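Local structure of hypothetical 27.5 kDa protein in SPX19-GCR2 intergenic region (Saccharomyces cerevisiae, 1JZT) at residues 61-66 and 88-93; 68-73 and 137-142; 171-176 and 200-205; 190-195 and 211-216; 218-223 and 235-240. The protein catalyses the epimerisation of the S and R forms of NAD(P)HX, the hydrated and damaged form of NAD(P)H, so that both epimers can be repaired. All coordinates share one frame; numbering follows the deposited sequence.

Contact 1 of 5, residues 61-66 and 88-93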
# COMPACT_ATOMS: atom_id res chain seq x y z
N VAL A 61 -7.58 -11.72 -1.45
CA VAL A 61 -7.16 -10.36 -1.16
C VAL A 61 -6.63 -9.92 -2.53
O VAL A 61 -5.57 -10.39 -2.96
CB VAL A 61 -6.03 -10.29 -0.10
CG1 VAL A 61 -5.49 -8.86 -0.02
CG2 VAL A 61 -6.56 -10.70 1.28
N PHE A 62 -7.37 -9.05 -3.20
CA PHE A 62 -6.98 -8.58 -4.53
C PHE A 62 -5.99 -7.42 -4.46
O PHE A 62 -6.36 -6.30 -4.10
CB PHE A 62 -8.23 -8.15 -5.32
CG PHE A 62 -7.98 -7.98 -6.80
CD1 PHE A 62 -7.40 -9.00 -7.55
CD2 PHE A 62 -8.35 -6.80 -7.46
CE1 PHE A 62 -7.18 -8.85 -8.92
CE2 PHE A 62 -8.14 -6.65 -8.84
CZ PHE A 62 -7.55 -7.67 -9.56
N VAL A 63 -4.74 -7.70 -4.80
CA VAL A 63 -3.67 -6.70 -4.78
C VAL A 63 -3.39 -6.14 -6.17
O VAL A 63 -2.98 -6.88 -7.07
CB VAL A 63 -2.37 -7.32 -4.22
CG1 VAL A 63 -1.27 -6.27 -4.16
CG2 VAL A 63 -2.62 -7.91 -2.84
N ILE A 64 -3.59 -4.84 -6.34
CA ILE A 64 -3.33 -4.19 -7.63
C ILE A 64 -2.02 -3.41 -7.53
O ILE A 64 -1.93 -2.42 -6.81
CB ILE A 64 -4.49 -3.24 -8.02
CG1 ILE A 64 -5.83 -3.98 -7.90
CG2 ILE A 64 -4.29 -2.75 -9.46
CD1 ILE A 64 -7.06 -3.14 -8.25
N ALA A 65 -1.02 -3.86 -8.28
CA ALA A 65 0.30 -3.25 -8.25
C ALA A 65 0.61 -2.29 -9.40
O ALA A 65 0.46 -2.65 -10.57
CB ALA A 65 1.37 -4.34 -8.18
N GLY A 66 1.04 -1.08 -9.04
CA GLY A 66 1.38 -0.07 -10.03
C GLY A 66 2.75 -0.37 -10.63
O GLY A 66 3.42 -1.30 -10.20
N PRO A 88 -4.05 -14.30 -1.45
CA PRO A 88 -3.77 -13.13 -2.29
C PRO A 88 -3.70 -13.41 -3.78
O PRO A 88 -3.24 -14.47 -4.21
CB PRO A 88 -2.44 -12.63 -1.72
CG PRO A 88 -1.75 -13.90 -1.33
CD PRO A 88 -2.85 -14.71 -0.69
N VAL A 89 -4.19 -12.45 -4.56
CA VAL A 89 -4.18 -12.50 -6.02
C VAL A 89 -3.68 -11.13 -6.46
O VAL A 89 -4.25 -10.10 -6.09
CB VAL A 89 -5.58 -12.74 -6.61
CG1 VAL A 89 -5.54 -12.59 -8.13
CG2 VAL A 89 -6.08 -14.13 -6.25
N VAL A 90 -2.62 -11.12 -7.26
CA VAL A 90 -2.03 -9.87 -7.74
C VAL A 90 -2.37 -9.54 -9.19
O VAL A 90 -2.29 -10.40 -10.07
CB VAL A 90 -0.49 -9.90 -7.62
CG1 VAL A 90 0.11 -8.64 -8.25
CG2 VAL A 90 -0.08 -10.01 -6.16
N PHE A 91 -2.74 -8.28 -9.41
CA PHE A 91 -3.04 -7.74 -10.74
C PHE A 91 -1.89 -6.77 -10.98
O PHE A 91 -1.77 -5.74 -10.30
CB PHE A 91 -4.39 -7.03 -10.76
CG PHE A 91 -4.74 -6.40 -12.09
CD1 PHE A 91 -4.38 -7.01 -13.28
CD2 PHE A 91 -5.44 -5.20 -12.14
CE1 PHE A 91 -4.73 -6.44 -14.51
CE2 PHE A 91 -5.80 -4.62 -13.36
CZ PHE A 91 -5.44 -5.24 -14.55
N TYR A 92 -1.03 -7.12 -11.93
CA TYR A 92 0.17 -6.34 -12.27
C TYR A 92 0.12 -6.01 -13.76
O TYR A 92 0.82 -6.62 -14.56
CB TYR A 92 1.41 -7.20 -11.96
CG TYR A 92 2.71 -6.46 -11.78
CD1 TYR A 92 2.75 -5.07 -11.60
CD2 TYR A 92 3.92 -7.16 -11.72
CE1 TYR A 92 3.95 -4.41 -11.36
CE2 TYR A 92 5.13 -6.51 -11.47
CZ TYR A 92 5.14 -5.14 -11.29
OH TYR A 92 6.32 -4.49 -11.02
N PRO A 93 -0.70 -5.02 -14.15
CA PRO A 93 -0.88 -4.58 -15.54
C PRO A 93 0.35 -4.05 -16.28
O PRO A 93 0.66 -4.50 -17.39
CB PRO A 93 -1.99 -3.55 -15.44
CG PRO A 93 -1.76 -2.95 -14.09
CD PRO A 93 -1.50 -4.17 -13.24
O HOH W 1 6.09 -2.09 -9.83
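Phe-91 and Val-63 make the shortest backbone bond here, from Phe-91 N to Val-63 O at 2.7 Å. Val-63 N gives its hydrogen to Val-89 O at 2.8 Å, and Ala-65 N reaches Phe-91 O at 2.9 Å. The fourth bond runs from Val-89 N to Val-61 O at 3.0 Å, and its donor is tilted 31° from the carbonyl plane. Beyond the last rung a water takes a hydrogen from Tyr-92 OH and gives one to Gly-66 O. The Tyr-92 ring turns its edge to Ala-65 O and Gly-66 O.

The two strands run parallel and are joined through helix 69-83. This is a beta-alpha-beta unit of a Rossmann-like sheet, and Gly-66 begins the glycine-rich turn into the helix.

On one face lie Phe-62, Ile-64, Val-89 and Phe-91. Phe-62 CG is anti to the backbone N (chi1 -166°). Its ring leans over the neighbouring strand, and CZ comes to 3.4 Å from Phe-91 CB. Ile-64 lies beside Phe-91, with CG2 3.8 Å from CD2 of that ring. Pro-93 CD lies over the centre of this ring. Trp-124 stacks on it, and helix 153-163 touches Ile-64 and Phe-91. The other face holds Val-61, Val-63, Pro-88 and Val-90, with Val-63 CB 4.0 Å from Val-90 CG2. Helix 69-83 covers it through Leu-81 and Ala-78. At the strand end Ala-65 CB sits 3.8 Å from Tyr-92 CD1.

Contact 2 of 5, residues 68-73 and 137-142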
# COMPACT_ATOMS: atom_id res chain seq x y z
N GLY A 68 5.53 1.35 -10.36
CA GLY A 68 6.68 1.88 -9.64
C GLY A 68 6.85 1.32 -8.24
O GLY A 68 6.45 0.20 -7.94
N ASN A 69 7.45 2.14 -7.38
CA ASN A 69 7.72 1.81 -5.98
C ASN A 69 6.49 1.31 -5.21
O ASN A 69 6.57 0.34 -4.46
CB ASN A 69 8.28 3.06 -5.29
CG ASN A 69 8.60 2.82 -3.83
OD1 ASN A 69 9.56 2.11 -3.50
ND2 ASN A 69 7.80 3.41 -2.93
N ASN A 70 5.37 2.01 -5.37
CA ASN A 70 4.14 1.64 -4.67
C ASN A 70 3.78 0.20 -5.03
O ASN A 70 3.44 -0.61 -4.15
CB ASN A 70 3.00 2.60 -5.04
CG ASN A 70 1.96 2.74 -3.92
OD1 ASN A 70 2.31 3.04 -2.77
ND2 ASN A 70 0.69 2.55 -4.25
N GLY A 71 3.85 -0.13 -6.32
CA GLY A 71 3.54 -1.47 -6.76
C GLY A 71 4.49 -2.49 -6.15
O GLY A 71 4.08 -3.59 -5.79
N GLY A 72 5.76 -2.11 -6.04
CA GLY A 72 6.75 -3.01 -5.46
C GLY A 72 6.36 -3.38 -4.03
O GLY A 72 6.46 -4.54 -3.63
N ASP A 73 5.93 -2.38 -3.26
CA ASP A 73 5.51 -2.60 -1.88
C ASP A 73 4.36 -3.60 -1.88
O ASP A 73 4.25 -4.45 -1.00
CB ASP A 73 5.05 -1.29 -1.22
CG ASP A 73 6.19 -0.31 -0.95
OD1 ASP A 73 7.37 -0.70 -1.07
OD2 ASP A 73 5.91 0.85 -0.61
N VAL A 137 -6.23 -4.31 -2.16
CA VAL A 137 -5.07 -3.53 -1.77
C VAL A 137 -4.70 -2.63 -2.94
O VAL A 137 -4.35 -3.10 -4.03
CB VAL A 137 -3.85 -4.41 -1.44
CG1 VAL A 137 -2.65 -3.51 -1.11
CG2 VAL A 137 -4.16 -5.33 -0.28
N ASP A 138 -4.79 -1.33 -2.68
CA ASP A 138 -4.49 -0.30 -3.66
C ASP A 138 -3.02 0.08 -3.59
O ASP A 138 -2.63 0.89 -2.75
CB ASP A 138 -5.37 0.93 -3.40
CG ASP A 138 -4.86 2.17 -4.11
OD1 ASP A 138 -4.30 2.05 -5.23
OD2 ASP A 138 -5.02 3.29 -3.55
N ALA A 139 -2.21 -0.52 -4.45
CA ALA A 139 -0.79 -0.23 -4.50
C ALA A 139 -0.45 0.30 -5.90
O ALA A 139 0.60 -0.05 -6.47
CB ALA A 139 0.02 -1.50 -4.20
N ILE A 140 -1.33 1.12 -6.46
CA ILE A 140 -1.11 1.66 -7.80
C ILE A 140 -0.02 2.73 -7.82
O ILE A 140 1.06 2.50 -8.36
CB ILE A 140 -2.42 2.24 -8.42
CG1 ILE A 140 -3.37 1.11 -8.80
CG2 ILE A 140 -2.11 2.98 -9.72
CD1 ILE A 140 -3.87 0.32 -7.65
N PHE A 141 -0.31 3.90 -7.25
CA PHE A 141 0.68 4.99 -7.21
C PHE A 141 0.92 5.52 -5.80
O PHE A 141 -0.01 5.64 -5.01
CB PHE A 141 0.25 6.15 -8.12
CG PHE A 141 0.33 5.83 -9.58
CD1 PHE A 141 1.51 5.36 -10.14
CD2 PHE A 141 -0.78 5.99 -10.40
CE1 PHE A 141 1.59 5.05 -11.49
CE2 PHE A 141 -0.71 5.68 -11.75
CZ PHE A 141 0.47 5.20 -12.30
N GLY A 142 2.18 5.86 -5.53
CA GLY A 142 2.56 6.38 -4.23
C GLY A 142 2.71 7.89 -4.16
O GLY A 142 2.24 8.61 -5.05
O HOH W 2 3.75 2.08 -8.43
O HOH W 3 -1.75 3.57 -3.50
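Asn-70 carries the contact between the start of helix 69-83 and the end of strand 133-139. Its CB points toward residues 137-142 and packs 3.4 Å from Gly-142 N. CG is anti to the backbone N (chi1 -151°) and lies 3.5 Å from Phe-141 C. At the tip the amide splits. OD1 turns to Gly-142 and stands 3.7 Å from its CA. ND2 goes the other way, into the bend after Ala-139, and lies 3.0 Å from Ala-139 C. It is also close to Phe-141 O, but the angle is poor for a hydrogen bond. A water 2.7 Å from Asn-70 ND2 takes its hydrogen instead. This water also lies 2.9 Å from Asp-138 O, probably as donor.

The backbones come close next to this side chain. Gly-71 CA makes a CH...O contact of 3.3 Å to Ala-139 O. A second water accepts from Gly-68 N and Gly-71 N and donates to Ile-140 O at 2.7 Å. Asp-138 turns its carboxylate to Thr-176 and Ser-171, and OD1 also takes a weak bond from Ile-140 N.

Gly-68 is the N-cap residue of the helix. A glycine-rich turn leading from a parallel strand into a helix, beside the C-terminal end of a neighbouring strand, is characteristic of nucleotide sites in Rossmann-like folds. Here Asn-70 and Asp-138 are predicted potassium ligands, and residues 69-73 and Gly-142 probably bind NADPHX.

Contact 3 of 5, residues 171-176 and 200-205; sequences SVDVPT and VPKPCS
Asp-173 and Lys-202 sit on two irregular segments that run past each other without pairing. The chain leaves strand 169-172 at Asp-173, where phi is positive (72°). The turn is closed by Val-174 N, which bonds back to Val-172 O. In the partner segment a 3-10 turn starts at Pro-203. Lys-202 O accepts both Ser-205 N and Ser-205 OG. A water bridges the backbones, giving a hydrogen to Asp-173 O and taking one from Lys-202 N.

The side chains of Asp-173 and Lys-202 cross at about a right angle. Lys-202 is bent at chi2 and chi3, and NZ comes to 2.7 Å from Asp-173 OD1. This salt bridge uses the syn lone pair. NZ also bonds to Val-200 O at 2.8 Å. Asp-173 OD1 has a second donor in Leu-198 N.

Beside it is a small apolar patch. Val-174 CG1 touches Cys-204 SG at 3.6 Å and Lys-202 CB at 4.0 Å, and Pro-175 CD lies 4.1 Å from the same sulfur.

A turn at the C-terminal end of a central strand is where parallel alpha/beta folds build their sites. Asp-173 is predicted to bind NADPHX and Thr-176 the potassium ion.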
# COMPACT_ATOMS: atom_id res chain seq x y z
N SER A 171 -5.42 1.27 1.01
CA SER A 171 -4.47 2.05 0.21
C SER A 171 -3.07 2.10 0.80
O SER A 171 -2.89 2.41 1.98
CB SER A 171 -4.97 3.49 0.02
OG SER A 171 -6.07 3.54 -0.88
N VAL A 172 -2.08 1.82 -0.05
CA VAL A 172 -0.68 1.83 0.35
C VAL A 172 -0.08 3.22 0.23
O VAL A 172 -0.03 3.80 -0.86
CB VAL A 172 0.15 0.85 -0.51
CG1 VAL A 172 1.58 0.81 0.01
CG2 VAL A 172 -0.47 -0.54 -0.46
N ASP A 173 0.36 3.74 1.37
CA ASP A 173 0.99 5.05 1.51
C ASP A 173 0.01 6.22 1.36
O ASP A 173 -0.18 7.00 2.30
CB ASP A 173 2.14 5.20 0.52
CG ASP A 173 3.05 6.35 0.88
OD1 ASP A 173 3.26 6.55 2.10
OD2 ASP A 173 3.56 7.04 -0.03
N VAL A 174 -0.59 6.34 0.18
CA VAL A 174 -1.57 7.38 -0.11
C VAL A 174 -2.64 6.80 -1.04
O VAL A 174 -2.37 5.85 -1.79
CB VAL A 174 -0.93 8.62 -0.81
CG1 VAL A 174 -0.03 9.35 0.15
CG2 VAL A 174 -0.16 8.19 -2.05
N PRO A 175 -3.87 7.34 -1.00
CA PRO A 175 -4.94 6.84 -1.86
C PRO A 175 -4.61 7.20 -3.31
O PRO A 175 -4.37 8.37 -3.61
CB PRO A 175 -6.18 7.59 -1.36
CG PRO A 175 -5.84 7.88 0.09
CD PRO A 175 -4.39 8.29 -0.00
N THR A 176 -4.57 6.21 -4.19
CA THR A 176 -4.24 6.47 -5.58
C THR A 176 -5.22 7.47 -6.20
O THR A 176 -6.43 7.34 -6.04
CB THR A 176 -4.23 5.15 -6.39
OG1 THR A 176 -3.19 4.30 -5.88
CG2 THR A 176 -3.99 5.42 -7.86
N VAL A 200 6.05 8.10 6.99
CA VAL A 200 5.35 9.19 7.65
C VAL A 200 4.19 9.58 6.75
O VAL A 200 4.30 9.55 5.53
CB VAL A 200 6.31 10.40 7.87
CG1 VAL A 200 6.87 10.87 6.53
CG2 VAL A 200 5.58 11.54 8.57
N PRO A 201 3.02 9.91 7.34
CA PRO A 201 1.86 10.28 6.53
C PRO A 201 2.10 11.56 5.74
O PRO A 201 2.84 12.44 6.18
CB PRO A 201 0.76 10.45 7.57
CG PRO A 201 1.18 9.50 8.66
CD PRO A 201 2.65 9.79 8.76
N LYS A 202 1.49 11.63 4.57
CA LYS A 202 1.59 12.81 3.70
C LYS A 202 0.38 13.70 3.99
O LYS A 202 -0.60 13.25 4.59
CB LYS A 202 1.60 12.38 2.23
CG LYS A 202 3.00 12.24 1.64
CD LYS A 202 3.89 11.28 2.44
CE LYS A 202 3.47 9.84 2.21
NZ LYS A 202 4.44 8.88 2.84
N PRO A 203 0.43 14.97 3.56
CA PRO A 203 -0.65 15.94 3.78
C PRO A 203 -2.05 15.46 3.41
O PRO A 203 -3.01 15.79 4.10
CB PRO A 203 -0.21 17.14 2.94
CG PRO A 203 1.29 17.06 3.04
CD PRO A 203 1.53 15.59 2.80
N CYS A 204 -2.16 14.69 2.34
CA CYS A 204 -3.47 14.21 1.92
C CYS A 204 -4.14 13.32 2.97
O CYS A 204 -5.36 13.19 2.98
CB CYS A 204 -3.36 13.45 0.59
SG CYS A 204 -2.47 11.88 0.66
N SER A 205 -3.35 12.73 3.86
CA SER A 205 -3.89 11.85 4.90
C SER A 205 -4.84 12.57 5.85
O SER A 205 -5.69 11.95 6.49
CB SER A 205 -2.75 11.20 5.71
OG SER A 205 -2.04 12.17 6.47
O HOH W 4 0.01 9.33 3.92

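Contact 4 of 5, residues 190-195 and 211-216; sequences INPAVL and NQTTHY
Thr-213 and Pro-192 open the polar contacts. OG1 of Thr-213 gives its hydrogen to Pro-192 O at 2.7 Å. OG1 lies beside the backbone N (chi1 -45°) and anti to the carbonyl carbon, which puts it in front of this oxygen. Backbone bonds follow in the parallel pattern. Thr-214 N reaches Ala-193 O at 2.9 Å, Leu-195 N reaches Thr-214 O at 3.0 Å, and Tyr-216 N reaches Leu-195 O at 2.9 Å. The last is nearly straight, with 174° at the hydrogen.

CH...O contacts lie between these bonds. Val-194 CA is 3.3 Å from Thr-214 O, and Thr-213 CA approaches Ala-193 O in the same way.

Side-chain packing falls on two faces. On the face of Leu-195 and His-215 the two side chains lie side by side and point the same way. Leu-195 CD2 is 3.8 Å from His-215 NE2, and the imidazole edge at CD2 meets Leu-195 O in the ring plane. His-215 NE2 has its polar partner in Ser-197 OG. On the other face Val-194 CG1 comes to the edge of the Tyr-216 ring, 3.8 Å from CD2.

The contact pairs parallel strands 194-198 and 214-218. Their connection, residues 199-213, has no alpha helix, unlike a beta-alpha-beta crossover. Strand 169-172 flanks the first. The antiparallel strand 243-245 flanks the second. Helix 28-46 covers Val-194, Thr-214 and Tyr-216, and its Gln-46 bonds to Tyr-216 OH.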
# COMPACT_ATOMS: atom_id res chain seq x y z
N ILE A 190 -11.03 7.74 -4.78
CA ILE A 190 -10.89 6.57 -3.93
C ILE A 190 -11.25 6.93 -2.49
O ILE A 190 -10.83 7.97 -1.97
CB ILE A 190 -9.43 6.03 -3.95
CG1 ILE A 190 -9.10 5.48 -5.34
CG2 ILE A 190 -9.24 4.95 -2.89
CD1 ILE A 190 -9.88 4.25 -5.72
N ASN A 191 -12.06 6.08 -1.85
CA ASN A 191 -12.49 6.25 -0.46
C ASN A 191 -12.07 4.94 0.23
O ASN A 191 -12.88 4.02 0.39
CB ASN A 191 -14.01 6.42 -0.38
CG ASN A 191 -14.54 6.38 1.05
OD1 ASN A 191 -15.75 6.36 1.27
ND2 ASN A 191 -13.63 6.37 2.03
N PRO A 192 -10.81 4.86 0.64
CA PRO A 192 -10.27 3.66 1.30
C PRO A 192 -10.82 3.34 2.69
O PRO A 192 -11.05 4.24 3.50
CB PRO A 192 -8.77 3.93 1.33
CG PRO A 192 -8.73 5.42 1.55
CD PRO A 192 -9.80 5.93 0.60
N ALA A 193 -11.02 2.05 2.96
CA ALA A 193 -11.49 1.62 4.27
C ALA A 193 -10.30 1.67 5.21
O ALA A 193 -10.44 1.85 6.42
CB ALA A 193 -12.04 0.19 4.19
N VAL A 194 -9.11 1.53 4.64
CA VAL A 194 -7.87 1.57 5.42
C VAL A 194 -6.78 2.31 4.64
O VAL A 194 -6.64 2.14 3.43
CB VAL A 194 -7.33 0.14 5.72
CG1 VAL A 194 -6.08 0.23 6.58
CG2 VAL A 194 -8.40 -0.69 6.41
N LEU A 195 -6.03 3.15 5.34
CA LEU A 195 -4.91 3.86 4.72
C LEU A 195 -3.68 3.48 5.51
O LEU A 195 -3.65 3.60 6.73
CB LEU A 195 -5.11 5.38 4.79
CG LEU A 195 -3.89 6.21 4.35
CD1 LEU A 195 -3.58 5.94 2.88
CD2 LEU A 195 -4.17 7.69 4.58
N ASN A 211 -14.39 7.88 10.68
CA ASN A 211 -15.54 6.99 10.69
C ASN A 211 -15.58 6.10 9.45
O ASN A 211 -16.21 5.04 9.46
CB ASN A 211 -16.84 7.80 10.80
CG ASN A 211 -16.95 8.88 9.74
OD1 ASN A 211 -16.27 9.91 9.80
ND2 ASN A 211 -17.81 8.65 8.76
N GLN A 212 -14.90 6.52 8.39
CA GLN A 212 -14.87 5.76 7.15
C GLN A 212 -13.55 5.03 6.89
O GLN A 212 -13.53 3.98 6.24
CB GLN A 212 -15.16 6.69 5.97
CG GLN A 212 -16.61 7.14 5.87
CD GLN A 212 -17.53 6.03 5.40
OE1 GLN A 212 -17.39 5.52 4.29
NE2 GLN A 212 -18.49 5.65 6.25
N THR A 213 -12.46 5.58 7.42
CA THR A 213 -11.13 5.03 7.20
C THR A 213 -10.28 4.84 8.45
O THR A 213 -10.14 5.75 9.26
CB THR A 213 -10.34 5.95 6.25
OG1 THR A 213 -11.18 6.32 5.16
CG2 THR A 213 -9.10 5.25 5.72
N THR A 214 -9.70 3.64 8.60
CA THR A 214 -8.81 3.39 9.72
C THR A 214 -7.42 3.76 9.21
O THR A 214 -7.05 3.38 8.10
CB THR A 214 -8.85 1.91 10.15
OG1 THR A 214 -10.17 1.56 10.57
CG2 THR A 214 -7.88 1.66 11.30
N HIS A 215 -6.65 4.51 10.01
CA HIS A 215 -5.33 4.96 9.60
C HIS A 215 -4.19 4.30 10.38
O HIS A 215 -4.17 4.29 11.61
CB HIS A 215 -5.23 6.49 9.77
CG HIS A 215 -4.04 7.12 9.11
ND1 HIS A 215 -3.64 8.42 9.38
CD2 HIS A 215 -3.18 6.66 8.16
CE1 HIS A 215 -2.59 8.72 8.64
NE2 HIS A 215 -2.29 7.67 7.89
N TYR A 216 -3.25 3.73 9.62
CA TYR A 216 -2.07 3.08 10.16
C TYR A 216 -0.84 3.72 9.52
O TYR A 216 -0.90 4.25 8.40
CB TYR A 216 -2.03 1.60 9.78
CG TYR A 216 -3.03 0.69 10.47
CD1 TYR A 216 -2.81 0.24 11.77
CD2 TYR A 216 -4.15 0.23 9.80
CE1 TYR A 216 -3.68 -0.67 12.38
CE2 TYR A 216 -5.03 -0.67 10.39
CZ TYR A 216 -4.79 -1.12 11.68
OH TYR A 216 -5.64 -2.02 12.26

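Contact 5 of 5, residues 218-223 and 235-240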
# COMPACT_ATOMS: atom_id res chain seq x y z
N GLY A 218 3.32 2.81 8.77
CA GLY A 218 4.25 1.69 8.74
C GLY A 218 5.63 2.12 8.29
O GLY A 218 5.85 3.27 7.93
N GLY A 219 6.58 1.18 8.32
CA GLY A 219 7.94 1.50 7.93
C GLY A 219 8.70 1.90 9.18
O GLY A 219 9.05 3.07 9.36
N ARG A 220 8.97 0.92 10.04
CA ARG A 220 9.67 1.17 11.29
C ARG A 220 11.19 1.13 11.11
O ARG A 220 11.83 0.13 11.42
CB ARG A 220 9.22 0.14 12.33
CG ARG A 220 9.71 0.39 13.75
CD ARG A 220 9.04 -0.58 14.73
NE ARG A 220 9.47 -0.34 16.11
CZ ARG A 220 9.04 -1.04 17.16
NH1 ARG A 220 8.16 -2.03 16.99
NH2 ARG A 220 9.48 -0.75 18.38
N PHE A 221 11.76 2.22 10.61
CA PHE A 221 13.20 2.30 10.40
C PHE A 221 13.69 3.74 10.44
O PHE A 221 14.62 4.11 9.72
CB PHE A 221 13.57 1.65 9.06
CG PHE A 221 12.64 2.01 7.92
CD1 PHE A 221 12.59 3.31 7.43
CD2 PHE A 221 11.82 1.04 7.35
CE1 PHE A 221 11.72 3.65 6.39
CE2 PHE A 221 10.95 1.37 6.31
CZ PHE A 221 10.90 2.67 5.82
N ILE A 222 13.06 4.55 11.29
CA ILE A 222 13.41 5.97 11.42
C ILE A 222 13.89 6.36 12.82
O ILE A 222 13.15 6.23 13.79
CB ILE A 222 12.20 6.85 11.06
CG1 ILE A 222 11.79 6.59 9.61
CG2 ILE A 222 12.54 8.32 11.27
CD1 ILE A 222 10.40 7.09 9.30
N PRO A 223 15.14 6.85 12.94
CA PRO A 223 15.69 7.26 14.23
C PRO A 223 15.14 8.64 14.62
O PRO A 223 14.66 9.39 13.77
CB PRO A 223 17.20 7.27 13.97
CG PRO A 223 17.29 7.66 12.55
CD PRO A 223 16.17 6.90 11.88
N PHE A 235 7.34 7.44 15.26
CA PHE A 235 6.11 6.86 15.79
C PHE A 235 6.30 5.78 16.85
O PHE A 235 7.22 4.96 16.77
CB PHE A 235 5.26 6.33 14.63
CG PHE A 235 4.82 7.41 13.70
CD1 PHE A 235 3.71 8.20 14.00
CD2 PHE A 235 5.56 7.71 12.56
CE1 PHE A 235 3.37 9.28 13.19
CE2 PHE A 235 5.22 8.78 11.74
CZ PHE A 235 4.12 9.56 12.06
N GLY A 236 5.41 5.79 17.84
CA GLY A 236 5.49 4.83 18.93
C GLY A 236 4.94 3.45 18.65
O GLY A 236 3.96 3.01 19.28
N TYR A 237 5.56 2.75 17.71
CA TYR A 237 5.17 1.39 17.37
C TYR A 237 5.16 0.58 18.65
O TYR A 237 6.08 0.69 19.47
CB TYR A 237 6.18 0.79 16.39
CG TYR A 237 6.17 1.45 15.04
CD1 TYR A 237 5.19 1.13 14.11
CD2 TYR A 237 7.10 2.43 14.72
CE1 TYR A 237 5.14 1.77 12.88
CE2 TYR A 237 7.06 3.08 13.48
CZ TYR A 237 6.07 2.74 12.57
OH TYR A 237 6.02 3.36 11.35
N GLU A 238 4.12 -0.24 18.84
CA GLU A 238 3.99 -1.07 20.03
C GLU A 238 4.68 -2.41 19.85
O GLU A 238 4.66 -2.99 18.77
CB GLU A 238 2.51 -1.31 20.33
CG GLU A 238 1.74 -0.05 20.72
CD GLU A 238 0.24 -0.25 20.77
OE1 GLU A 238 -0.23 -1.41 20.89
OE2 GLU A 238 -0.48 0.77 20.70
N SER A 239 5.30 -2.90 20.93
CA SER A 239 5.97 -4.20 20.89
C SER A 239 6.89 -4.31 19.67
O SER A 239 7.71 -3.43 19.42
CB SER A 239 4.92 -5.31 20.87
OG SER A 239 5.51 -6.59 20.92
N THR A 240 6.75 -5.39 18.91
CA THR A 240 7.56 -5.60 17.71
C THR A 240 6.77 -5.28 16.44
O THR A 240 7.21 -5.62 15.34
CB THR A 240 8.08 -7.06 17.63
OG1 THR A 240 6.96 -7.95 17.72
CG2 THR A 240 9.06 -7.37 18.77
O HOH W 5 7.74 5.29 10.49
O HOH W 6 8.69 -1.42 20.97
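Arg-220 lies flat on Tyr-237, and the two side chains slide past each other in opposite directions. The aliphatic part of the arginine covers one face of the ring. CB stands 4.0 Å from the ring centroid in a CH-pi contact. CG is 3.5 Å from Tyr-237 CD2, and CD is 3.5 Å from Tyr-237 CG. The guanidinium has then passed the ring. It lies over Tyr-237 CB, which touches CZ at 3.5 Å, and its plane is 18° from that of the ring.

At its far edge the guanidinium meets the backbone of Ser-239. NH1 bonds to Ser-239 O at 2.8 Å, close to the guanidinium plane but 37° out of the carbonyl plane. NH2 makes a weak bond to the same oxygen. A water accepts from NH2 and donates to Ser-239 O as well. At the other end Tyr-237 OH packs 3.3 Å from Gly-218 C. It also gives a hydrogen to a water at 2.7 Å, and that water donates to Gly-219 O.

The arginine reaches this far because its chain is extended from CG to NE. Arg-220 is the centre of an inverse gamma turn. At the backbone angles of Gly-219 before it (phi 92°) a CB would collide with the preceding carbonyl oxygen. Val-217 and Leu-244 also touch Tyr-237. NH1 has a second carbonyl partner in Asp-241 O.

The contact joins the loops before and after helix 224-229 at the protein surface. One ring face is covered by the aliphatic part of Arg-220, and the positive charge is probably eased by carbonyl oxygens and water.

Contacts 1 to 4 all reach the same sheet. Contacts 1 and 2 touch because strands 60-65 and 133-139 are neighbours, with Phe-62 O 2.8 Å from Val-137 N and Gly-66 N 2.8 Å from Ala-139 O. Contacts 2 and 3 meet at the predicted potassium site, where Asp-138 OD1 is 2.6 Å from Thr-176 OG1 and Asp-138 OD2 is 2.9 Å from Ser-171 OG. Their centres are about 11 Å apart. Contact 4 adds the next strands, with Ser-171 N 2.8 Å from Val-194 O. Contact 5 is more remote, its centre about 26 Å from that of contact 1. It touches contact 3 where Phe-235 CZ packs 3.6 Å from Pro-201 CD.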